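Local coordinates for uncharacterized protein (Legionella longbeachae NSW150, PDB 4JZA) that removes phosphate by hydrolysis from phosphoinositides, probably the 3-phosphate of phosphatidylinositol 3-phosphate, and is thought to act on the lipid metabolism of the infected host, at residues Lys184-Thr189 with Ser305-Trp311. Residues are numbered along the deposited sequence; the frame is centred on the assembly and turned at random.
Sequences KKYPKT and SLPQWYW
The ring of Pro187 sits over the seam where Leu306 and Trp311 meet: its CG meets Leu306 CD1 tip to tip at 3.5 Å and lies 3.9 Å from Trp311 CH2, where proline and indole cross at about a right angle. Further along the same indole, the Lys188 carbonyl oxygen sits at the rim, 3.7 Å from Trp311 CZ3. Thr189 OG1 lies in the indole plane at the edge near CE3 and donates a 2.7 Å hydrogen bond to Trp311 O. It comes in from the side of the carbonyl, 113° at the oxygen and tilted out of the carbonyl plane. Tyr310 OH donates to Pro187 O at 2.7 Å, the carbonyl oxygen lying in the plane of the phenol ring; CG anti to the backbone N (chi1 175°) brings the phenol end nearer 184-189. Lys185, with positive phi, is the C-prime residue of a Schellman motif closing helix 172-183, and the turn that follows is laid against the short helix 308-311, with Pro307 as its N-cap residue. The 115 residues between the two segments are mostly helical and hold no strand, so the contact closes a strandless excursion that includes the phosphoinositide phosphatase insertion domain. Lys188 NZ donates a hydrogen bond to Tyr186 O, 2.7 Å away and in the carbonyl plane, and also forms a salt bridge with Glu322 of helix 315-325. Trp311 NE1 has Ile303 O as its main acceptor, its bond to Leu306 O being weak. At the exposed margin, Lys184 lays CE 3.6 Å from Ser305 CB.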
ATOM      1  N   LYS A 184      19.521 -17.510  -4.765  1.00 49.32           N
ATOM      2  CA  LYS A 184      20.021 -17.577  -3.394  1.00 49.29           C
ATOM      3  C   LYS A 184      18.964 -17.992  -2.419  1.00 50.56           C
ATOM      4  O   LYS A 184      19.182 -17.975  -1.201  1.00 48.11           O
ATOM      5  CB  LYS A 184      20.725 -16.267  -2.998  1.00 53.67           C
ATOM      6  CG  LYS A 184      21.883 -15.994  -3.943  1.00 55.25           C
ATOM      7  CD  LYS A 184      22.800 -14.879  -3.518  1.00 62.42           C
ATOM      8  CE  LYS A 184      23.806 -14.607  -4.645  1.00 72.50           C
ATOM      9  NZ  LYS A 184      25.032 -15.467  -4.562  1.00 77.05           N
ATOM     10  N   LYS A 185      17.821 -18.421  -2.947  1.00 55.48           N
ATOM     11  CA  LYS A 185      16.714 -18.879  -2.110  1.00 58.95           C
ATOM     12  C   LYS A 185      16.217 -17.813  -1.131  1.00 52.31           C
ATOM     13  O   LYS A 185      15.978 -18.131   0.022  1.00 47.29           O
ATOM     14  CB  LYS A 185      17.114 -20.122  -1.316  1.00 64.59           C
ATOM     15  CG  LYS A 185      18.092 -21.005  -2.051  1.00 77.41           C
ATOM     16  CD  LYS A 185      17.498 -22.309  -2.507  1.00 85.46           C
ATOM     17  CE  LYS A 185      18.537 -23.051  -3.336  1.00 94.72           C
ATOM     18  NZ  LYS A 185      18.669 -24.469  -2.917  1.00 99.38           N
ATOM     19  N   TYR A 186      16.080 -16.561  -1.571  1.00 47.11           N
ATOM     20  CA  TYR A 186      15.301 -15.599  -0.820  1.00 43.95           C
ATOM     21  C   TYR A 186      15.847 -15.364   0.579  1.00 43.03           C
ATOM     22  O   TYR A 186      15.085 -15.421   1.555  1.00 38.25           O
ATOM     23  CB  TYR A 186      13.843 -16.092  -0.714  1.00 43.14           C
ATOM     24  CG  TYR A 186      13.299 -16.585  -2.031  1.00 45.01           C
ATOM     25  CD1 TYR A 186      12.959 -15.690  -3.030  1.00 46.08           C
ATOM     26  CD2 TYR A 186      13.168 -17.943  -2.305  1.00 43.98           C
ATOM     27  CE1 TYR A 186      12.467 -16.121  -4.252  1.00 44.12           C
ATOM     28  CE2 TYR A 186      12.684 -18.384  -3.535  1.00 44.63           C
ATOM     29  CZ  TYR A 186      12.322 -17.456  -4.512  1.00 44.26           C
ATOM     30  OH  TYR A 186      11.864 -17.832  -5.774  1.00 44.10           O
ATOM     31  N   PRO A 187      17.158 -15.086   0.699  1.00 45.52           N
ATOM     32  CA  PRO A 187      17.643 -14.771   2.040  1.00 46.99           C
ATOM     33  C   PRO A 187      16.962 -13.508   2.580  1.00 47.48           C
ATOM     34  O   PRO A 187      16.617 -12.606   1.823  1.00 46.95           O
ATOM     35  CB  PRO A 187      19.127 -14.539   1.833  1.00 46.76           C
ATOM     36  CG  PRO A 187      19.214 -13.999   0.471  1.00 48.36           C
ATOM     37  CD  PRO A 187      18.146 -14.713  -0.323  1.00 48.80           C
ATOM     38  N   LYS A 188      16.738 -13.499   3.879  1.00 46.12           N
ATOM     39  CA  LYS A 188      16.069 -12.422   4.552  1.00 48.37           C
ATOM     40  C   LYS A 188      17.044 -11.541   5.261  1.00 49.87           C
ATOM     41  O   LYS A 188      18.157 -11.935   5.576  1.00 50.17           O
ATOM     42  CB  LYS A 188      15.136 -12.994   5.585  1.00 50.34           C
ATOM     43  CG  LYS A 188      14.124 -13.979   5.024  1.00 51.34           C
ATOM     44  CD  LYS A 188      13.366 -13.376   3.847  1.00 51.13           C
ATOM     45  CE  LYS A 188      12.224 -14.285   3.454  1.00 52.61           C
ATOM     46  NZ  LYS A 188      12.731 -15.553   2.858  1.00 53.05           N
ATOM     47  N   THR A 189      16.629 -10.323   5.540  1.00 52.91           N
ATOM     48  CA  THR A 189      17.577  -9.400   6.117  1.00 54.41           C
ATOM     49  C   THR A 189      17.807  -9.817   7.559  1.00 52.86           C
ATOM     50  O   THR A 189      16.859 -10.060   8.267  1.00 49.24           O
ATOM     51  CB  THR A 189      17.117  -7.962   5.989  1.00 50.42           C
ATOM     52  OG1 THR A 189      16.912  -7.670   4.587  1.00 46.70           O
ATOM     53  CG2 THR A 189      18.195  -7.060   6.602  1.00 52.38           C
ATOM     54  N   SER A 305      26.276  -9.688  -2.343  1.00 60.45           N
ATOM     55  CA  SER A 305      25.770 -10.449  -3.506  1.00 62.82           C
ATOM     56  C   SER A 305      24.395 -10.015  -4.033  1.00 56.01           C
ATOM     57  O   SER A 305      24.072 -10.274  -5.179  1.00 54.43           O
ATOM     58  CB  SER A 305      25.671 -11.921  -3.137  1.00 65.68           C
ATOM     59  OG  SER A 305      26.957 -12.447  -3.007  1.00 73.68           O
ATOM     60  N   LEU A 306      23.575  -9.438  -3.161  1.00 50.69           N
ATOM     61  CA  LEU A 306      22.279  -8.935  -3.517  1.00 46.31           C
ATOM     62  C   LEU A 306      22.261  -7.427  -3.337  1.00 47.16           C
ATOM     63  O   LEU A 306      23.013  -6.866  -2.598  1.00 47.75           O
ATOM     64  CB  LEU A 306      21.226  -9.580  -2.654  1.00 44.18           C
ATOM     65  CG  LEU A 306      21.072 -11.044  -2.991  1.00 44.32           C
ATOM     66  CD1 LEU A 306      20.153 -11.736  -1.974  1.00 43.60           C
ATOM     67  CD2 LEU A 306      20.560 -11.189  -4.414  1.00 45.79           C
ATOM     68  N   PRO A 307      21.385  -6.762  -4.044  1.00 50.96           N
ATOM     69  CA  PRO A 307      21.349  -5.309  -4.016  1.00 49.40           C
ATOM     70  C   PRO A 307      20.790  -4.699  -2.746  1.00 47.90           C
ATOM     71  O   PRO A 307      19.919  -5.268  -2.101  1.00 45.35           O
ATOM     72  CB  PRO A 307      20.440  -4.985  -5.172  1.00 50.62           C
ATOM     73  CG  PRO A 307      19.535  -6.175  -5.257  1.00 51.30           C
ATOM     74  CD  PRO A 307      20.360  -7.352  -4.927  1.00 49.36           C
ATOM     75  N   GLN A 308      21.312  -3.522  -2.412  1.00 46.73           N
ATOM     76  CA  GLN A 308      20.971  -2.816  -1.180  1.00 44.36           C
ATOM     77  C   GLN A 308      19.475  -2.482  -1.082  1.00 43.85           C
ATOM     78  O   GLN A 308      18.907  -2.531  -0.006  1.00 47.17           O
ATOM     79  CB  GLN A 308      21.843  -1.576  -1.084  1.00 44.36           C
ATOM     80  CG  GLN A 308      21.814  -0.836   0.229  1.00 47.14           C
ATOM     81  CD  GLN A 308      22.667   0.432   0.175  1.00 53.45           C
ATOM     82  OE1 GLN A 308      22.967   0.955  -0.906  1.00 53.77           O
ATOM     83  NE2 GLN A 308      23.049   0.943   1.340  1.00 55.21           N
ATOM     84  N   TRP A 309      18.809  -2.187  -2.192  1.00 42.94           N
ATOM     85  CA  TRP A 309      17.372  -2.005  -2.130  1.00 40.34           C
ATOM     86  C   TRP A 309      16.646  -3.220  -1.572  1.00 43.62           C
ATOM     87  O   TRP A 309      15.613  -3.078  -0.956  1.00 50.39           O
ATOM     88  CB  TRP A 309      16.775  -1.609  -3.473  1.00 37.98           C
ATOM     89  CG  TRP A 309      16.791  -2.610  -4.551  1.00 36.53           C
ATOM     90  CD1 TRP A 309      17.575  -2.591  -5.644  1.00 36.76           C
ATOM     91  CD2 TRP A 309      15.935  -3.734  -4.687  1.00 37.51           C
ATOM     92  NE1 TRP A 309      17.275  -3.642  -6.460  1.00 37.80           N
ATOM     93  CE2 TRP A 309      16.271  -4.371  -5.876  1.00 39.34           C
ATOM     94  CE3 TRP A 309      14.898  -4.267  -3.914  1.00 41.43           C
ATOM     95  CZ2 TRP A 309      15.609  -5.542  -6.321  1.00 40.92           C
ATOM     96  CZ3 TRP A 309      14.236  -5.437  -4.363  1.00 40.86           C
ATOM     97  CH2 TRP A 309      14.593  -6.041  -5.550  1.00 39.18           C
ATOM     98  N   TYR A 310      17.168  -4.413  -1.792  1.00 45.77           N
ATOM     99  CA  TYR A 310      16.514  -5.627  -1.330  1.00 43.59           C
ATOM    100  C   TYR A 310      16.639  -5.696   0.170  1.00 45.33           C
ATOM    101  O   TYR A 310      15.652  -5.963   0.864  1.00 46.75           O
ATOM    102  CB  TYR A 310      17.135  -6.860  -1.975  1.00 43.71           C
ATOM    103  CG  TYR A 310      16.589  -8.121  -1.465  1.00 44.30           C
ATOM    104  CD1 TYR A 310      15.288  -8.497  -1.773  1.00 44.23           C
ATOM    105  CD2 TYR A 310      17.351  -8.963  -0.655  1.00 42.44           C
ATOM    106  CE1 TYR A 310      14.751  -9.679  -1.281  1.00 43.41           C
ATOM    107  CE2 TYR A 310      16.813 -10.152  -0.160  1.00 41.79           C
ATOM    108  CZ  TYR A 310      15.507 -10.509  -0.475  1.00 41.93           C
ATOM    109  OH  TYR A 310      14.927 -11.685  -0.002  1.00 42.93           O
ATOM    110  N   TRP A 311      17.829  -5.406   0.692  1.00 44.79           N
ATOM    111  CA  TRP A 311      18.079  -5.600   2.138  1.00 45.40           C
ATOM    112  C   TRP A 311      17.292  -4.654   3.058  1.00 43.50           C
ATOM    113  O   TRP A 311      17.085  -4.952   4.215  1.00 45.18           O
ATOM    114  CB  TRP A 311      19.587  -5.505   2.464  1.00 45.77           C
ATOM    115  CG  TRP A 311      20.460  -6.567   1.804  1.00 46.16           C
ATOM    116  CD1 TRP A 311      21.461  -6.347   0.933  1.00 47.54           C
ATOM    117  CD2 TRP A 311      20.388  -7.993   1.980  1.00 46.83           C
ATOM    118  NE1 TRP A 311      22.014  -7.538   0.543  1.00 51.39           N
ATOM    119  CE2 TRP A 311      21.377  -8.562   1.185  1.00 46.99           C
ATOM    120  CE3 TRP A 311      19.600  -8.832   2.759  1.00 50.42           C
ATOM    121  CZ2 TRP A 311      21.585  -9.923   1.118  1.00 47.76           C
ATOM    122  CZ3 TRP A 311      19.819 -10.200   2.697  1.00 48.62           C
ATOM    123  CH2 TRP A 311      20.804 -10.725   1.904  1.00 47.09           C
TER